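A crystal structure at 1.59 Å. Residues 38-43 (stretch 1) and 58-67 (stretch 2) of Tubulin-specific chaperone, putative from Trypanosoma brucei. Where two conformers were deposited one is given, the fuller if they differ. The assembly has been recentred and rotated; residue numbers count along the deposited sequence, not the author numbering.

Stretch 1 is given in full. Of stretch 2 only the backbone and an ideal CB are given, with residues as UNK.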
# COMPACT_ATOMS: atom_id res chain seq x y z
N VAL A 38 -2.47 5.48 2.46
CA VAL A 38 -1.38 4.56 2.71
C VAL A 38 -0.93 3.95 1.39
O VAL A 38 -1.73 3.35 0.65
CB VAL A 38 -1.82 3.45 3.70
CG1 VAL A 38 -0.65 2.54 4.05
CG2 VAL A 38 -2.40 4.06 4.99
N GLY A 39 0.34 4.14 1.04
CA GLY A 39 0.88 3.51 -0.17
C GLY A 39 1.41 2.14 0.20
O GLY A 39 2.26 2.07 1.09
N VAL A 40 0.93 1.09 -0.46
CA VAL A 40 1.35 -0.28 -0.13
C VAL A 40 2.00 -0.93 -1.34
O VAL A 40 1.51 -0.80 -2.47
CB VAL A 40 0.16 -1.14 0.34
CG1 VAL A 40 0.58 -2.59 0.52
CG2 VAL A 40 -0.42 -0.61 1.64
N GLU A 41 3.11 -1.64 -1.11
CA GLU A 41 3.65 -2.52 -2.13
C GLU A 41 3.28 -3.95 -1.76
O GLU A 41 3.71 -4.49 -0.72
CB GLU A 41 5.16 -2.39 -2.23
CG GLU A 41 5.74 -3.34 -3.26
CD GLU A 41 7.25 -3.20 -3.40
OE1 GLU A 41 7.84 -2.32 -2.72
OE2 GLU A 41 7.81 -3.98 -4.16
N PHE A 42 2.48 -4.57 -2.61
CA PHE A 42 2.04 -5.93 -2.37
C PHE A 42 3.10 -6.94 -2.75
O PHE A 42 3.96 -6.68 -3.60
CB PHE A 42 0.73 -6.19 -3.10
CG PHE A 42 -0.39 -5.32 -2.63
CD1 PHE A 42 -1.00 -5.60 -1.41
CD2 PHE A 42 -0.81 -4.21 -3.36
CE1 PHE A 42 -2.02 -4.79 -0.93
CE2 PHE A 42 -1.84 -3.40 -2.89
CZ PHE A 42 -2.44 -3.69 -1.66
N ASP A 43 3.03 -8.11 -2.10
CA ASP A 43 3.92 -9.19 -2.42
C ASP A 43 3.61 -9.80 -3.78
O ASP A 43 4.53 -10.21 -4.51
CB ASP A 43 3.84 -10.27 -1.36
CG ASP A 43 4.44 -9.86 -0.03
OD1 ASP A 43 4.86 -8.70 0.15
OD2 ASP A 43 4.47 -10.72 0.87
N UNK A 58 4.74 8.57 -6.35
CA UNK A 58 4.70 8.86 -4.92
C UNK A 58 5.70 7.98 -4.20
O UNK A 58 6.48 8.46 -3.37
CB UNK A 58 3.29 8.65 -4.35
N UNK A 59 5.67 6.68 -4.49
CA UNK A 59 6.65 5.73 -3.97
C UNK A 59 7.13 4.79 -5.05
O UNK A 59 6.40 4.49 -6.02
CB UNK A 59 6.06 4.93 -2.81
N UNK A 60 8.38 4.34 -4.91
CA UNK A 60 8.99 3.40 -5.84
C UNK A 60 8.21 2.09 -5.79
O UNK A 60 7.96 1.58 -4.70
CB UNK A 60 10.47 3.17 -5.51
N UNK A 61 7.83 1.58 -6.95
CA UNK A 61 7.05 0.37 -7.06
C UNK A 61 6.89 -0.05 -8.51
O UNK A 61 6.90 0.79 -9.41
CB UNK A 61 5.68 0.56 -6.41
N UNK A 62 6.74 -1.34 -8.72
CA UNK A 62 6.57 -1.85 -10.05
C UNK A 62 5.10 -2.06 -10.41
O UNK A 62 4.25 -2.21 -9.53
CB UNK A 62 7.34 -3.16 -10.20
N UNK A 63 4.77 -2.00 -11.71
CA UNK A 63 3.37 -2.12 -12.11
C UNK A 63 2.66 -3.34 -11.54
O UNK A 63 3.25 -4.43 -11.48
CB UNK A 63 3.28 -2.16 -13.64
N UNK A 64 1.43 -3.13 -11.08
CA UNK A 64 0.56 -4.17 -10.51
C UNK A 64 0.84 -4.53 -9.07
O UNK A 64 0.14 -5.40 -8.54
CB UNK A 64 0.67 -5.44 -11.35
N UNK A 65 1.82 -3.86 -8.46
CA UNK A 65 2.18 -4.11 -7.04
C UNK A 65 1.83 -3.00 -6.10
O UNK A 65 2.05 -3.14 -4.89
CB UNK A 65 3.68 -4.37 -6.92
N UNK A 66 1.33 -1.90 -6.65
CA UNK A 66 1.13 -0.70 -5.84
C UNK A 66 -0.32 -0.41 -5.56
O UNK A 66 -1.19 -0.53 -6.44
CB UNK A 66 1.76 0.51 -6.53
N UNK A 67 -0.61 -0.04 -4.33
CA UNK A 67 -1.94 0.48 -4.03
C UNK A 67 -1.88 1.70 -3.15
O UNK A 67 -0.92 1.87 -2.41
CB UNK A 67 -2.80 -0.60 -3.36

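Position 58 is out of reach of stretch 1, which therefore dictates nothing; the residue is V58.

At 59 the CA-to-CB bond points toward stretch 1, but no atom there lies within 5.5 Å of the ideal CB. A short side chain would fall short, whereas a long apolar or aromatic one could reach the backbone around G39, where no side chain intervenes. The residue is F59, with chi1 p. Its CE1 comes 3.5 Å from G39 CA. The fit is mutual: a CB on G39 would sit 2.5 Å from F59 CE1, a clash.

Position 60 points sideways into space with little to meet, so many polar residues would serve. It is Q60, whose contribution is its backbone: a water donates to Q60 O and to E41 OE1, 2.8 Å from each, bridging the two.

Position 61 points toward stretch 1, its ideal CB 5.0 Å from E41 CG. A small or medium side chain, such as alanine, serine, cysteine or valine, would suit the methylene part of the glutamate. C61 places SG 4.0 Å from E41 CG.

Positions 62 to 65 form a type II turn, closed by the N of position 65 donating to the O of position 62 at 3.1 Å. At 62 the CB points sideways with nothing of stretch 1 within 5.5 Å, so most polar residues would serve; it is Q62. Position 63, with phi -53° and psi 137°, suits proline, and P63 fills it. Position 64 has a positive phi of 80°, which favours glycine or asparagine; it is N64, its CB directed away from stretch 1.

At 65 the CB points sideways, 4.3 Å from E41 CG and 4.1 Å from F42 O. Tyrosine, phenylalanine or a long aliphatic could reach along E41 and F42. Y65 brings its ring edge to F42 O and D43 O, with CE2 3.6 Å from D43 O. Its own carbonyl O accepts from F42 N at 2.7 Å.

Position 66 pairs with E41 without hydrogen bonds between them. Its ideal CB, 4.3 Å from V40 O, meets no clash, so stretch 1 does not demand glycine, although G66 is found.

Position 67 is stricter: an ideal CB would lie 3.0 Å from F42 CE2, a clash, so glycine is expected and G67 is present. The ring instead nears the backbone, F42 CE2 being 3.9 Å from G67 N. Two hydrogen bonds join the strands here, V40 N to G67 O at 2.8 Å and G67 N to V40 O at 2.9 Å.

Stretch 2 58-67: VFQCQPNYGG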
# COMPACT_ATOMS: atom_id res chain seq x y z
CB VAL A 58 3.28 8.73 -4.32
CG1 VAL A 58 3.32 9.01 -2.81
CG2 VAL A 58 2.33 9.71 -4.98
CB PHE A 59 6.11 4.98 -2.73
CG PHE A 59 4.93 4.07 -3.01
CD1 PHE A 59 3.65 4.57 -2.95
CD2 PHE A 59 5.13 2.70 -3.26
CE1 PHE A 59 2.55 3.75 -3.19
CE2 PHE A 59 4.03 1.86 -3.50
CZ PHE A 59 2.75 2.39 -3.45
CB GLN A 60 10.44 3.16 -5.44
CG GLN A 60 11.25 2.36 -6.45
CD GLN A 60 12.71 2.28 -6.05
OE1 GLN A 60 13.04 1.88 -4.94
NE2 GLN A 60 13.60 2.68 -6.96
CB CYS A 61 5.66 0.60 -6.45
SG CYS A 61 4.64 -0.88 -6.24
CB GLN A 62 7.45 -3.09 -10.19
CG GLN A 62 8.90 -2.71 -9.94
CD GLN A 62 9.81 -3.90 -9.79
OE1 GLN A 62 9.34 -5.03 -9.75
NE2 GLN A 62 11.12 -3.66 -9.72
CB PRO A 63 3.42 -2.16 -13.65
CG PRO A 63 4.68 -1.41 -13.96
CD PRO A 63 5.65 -1.83 -12.89
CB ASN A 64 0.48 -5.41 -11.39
CG ASN A 64 0.06 -5.08 -12.79
OD1 ASN A 64 -0.99 -4.51 -12.99
ND2 ASN A 64 0.94 -5.34 -13.76
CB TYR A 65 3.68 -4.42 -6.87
CG TYR A 65 3.98 -5.73 -7.51
CD1 TYR A 65 4.30 -5.78 -8.86
CD2 TYR A 65 3.89 -6.92 -6.78
CE1 TYR A 65 4.52 -7.00 -9.48
CE2 TYR A 65 4.11 -8.13 -7.39
CZ TYR A 65 4.45 -8.15 -8.75
OH TYR A 65 4.66 -9.36 -9.35
O HOH W 1 9.57 -0.62 -4.08
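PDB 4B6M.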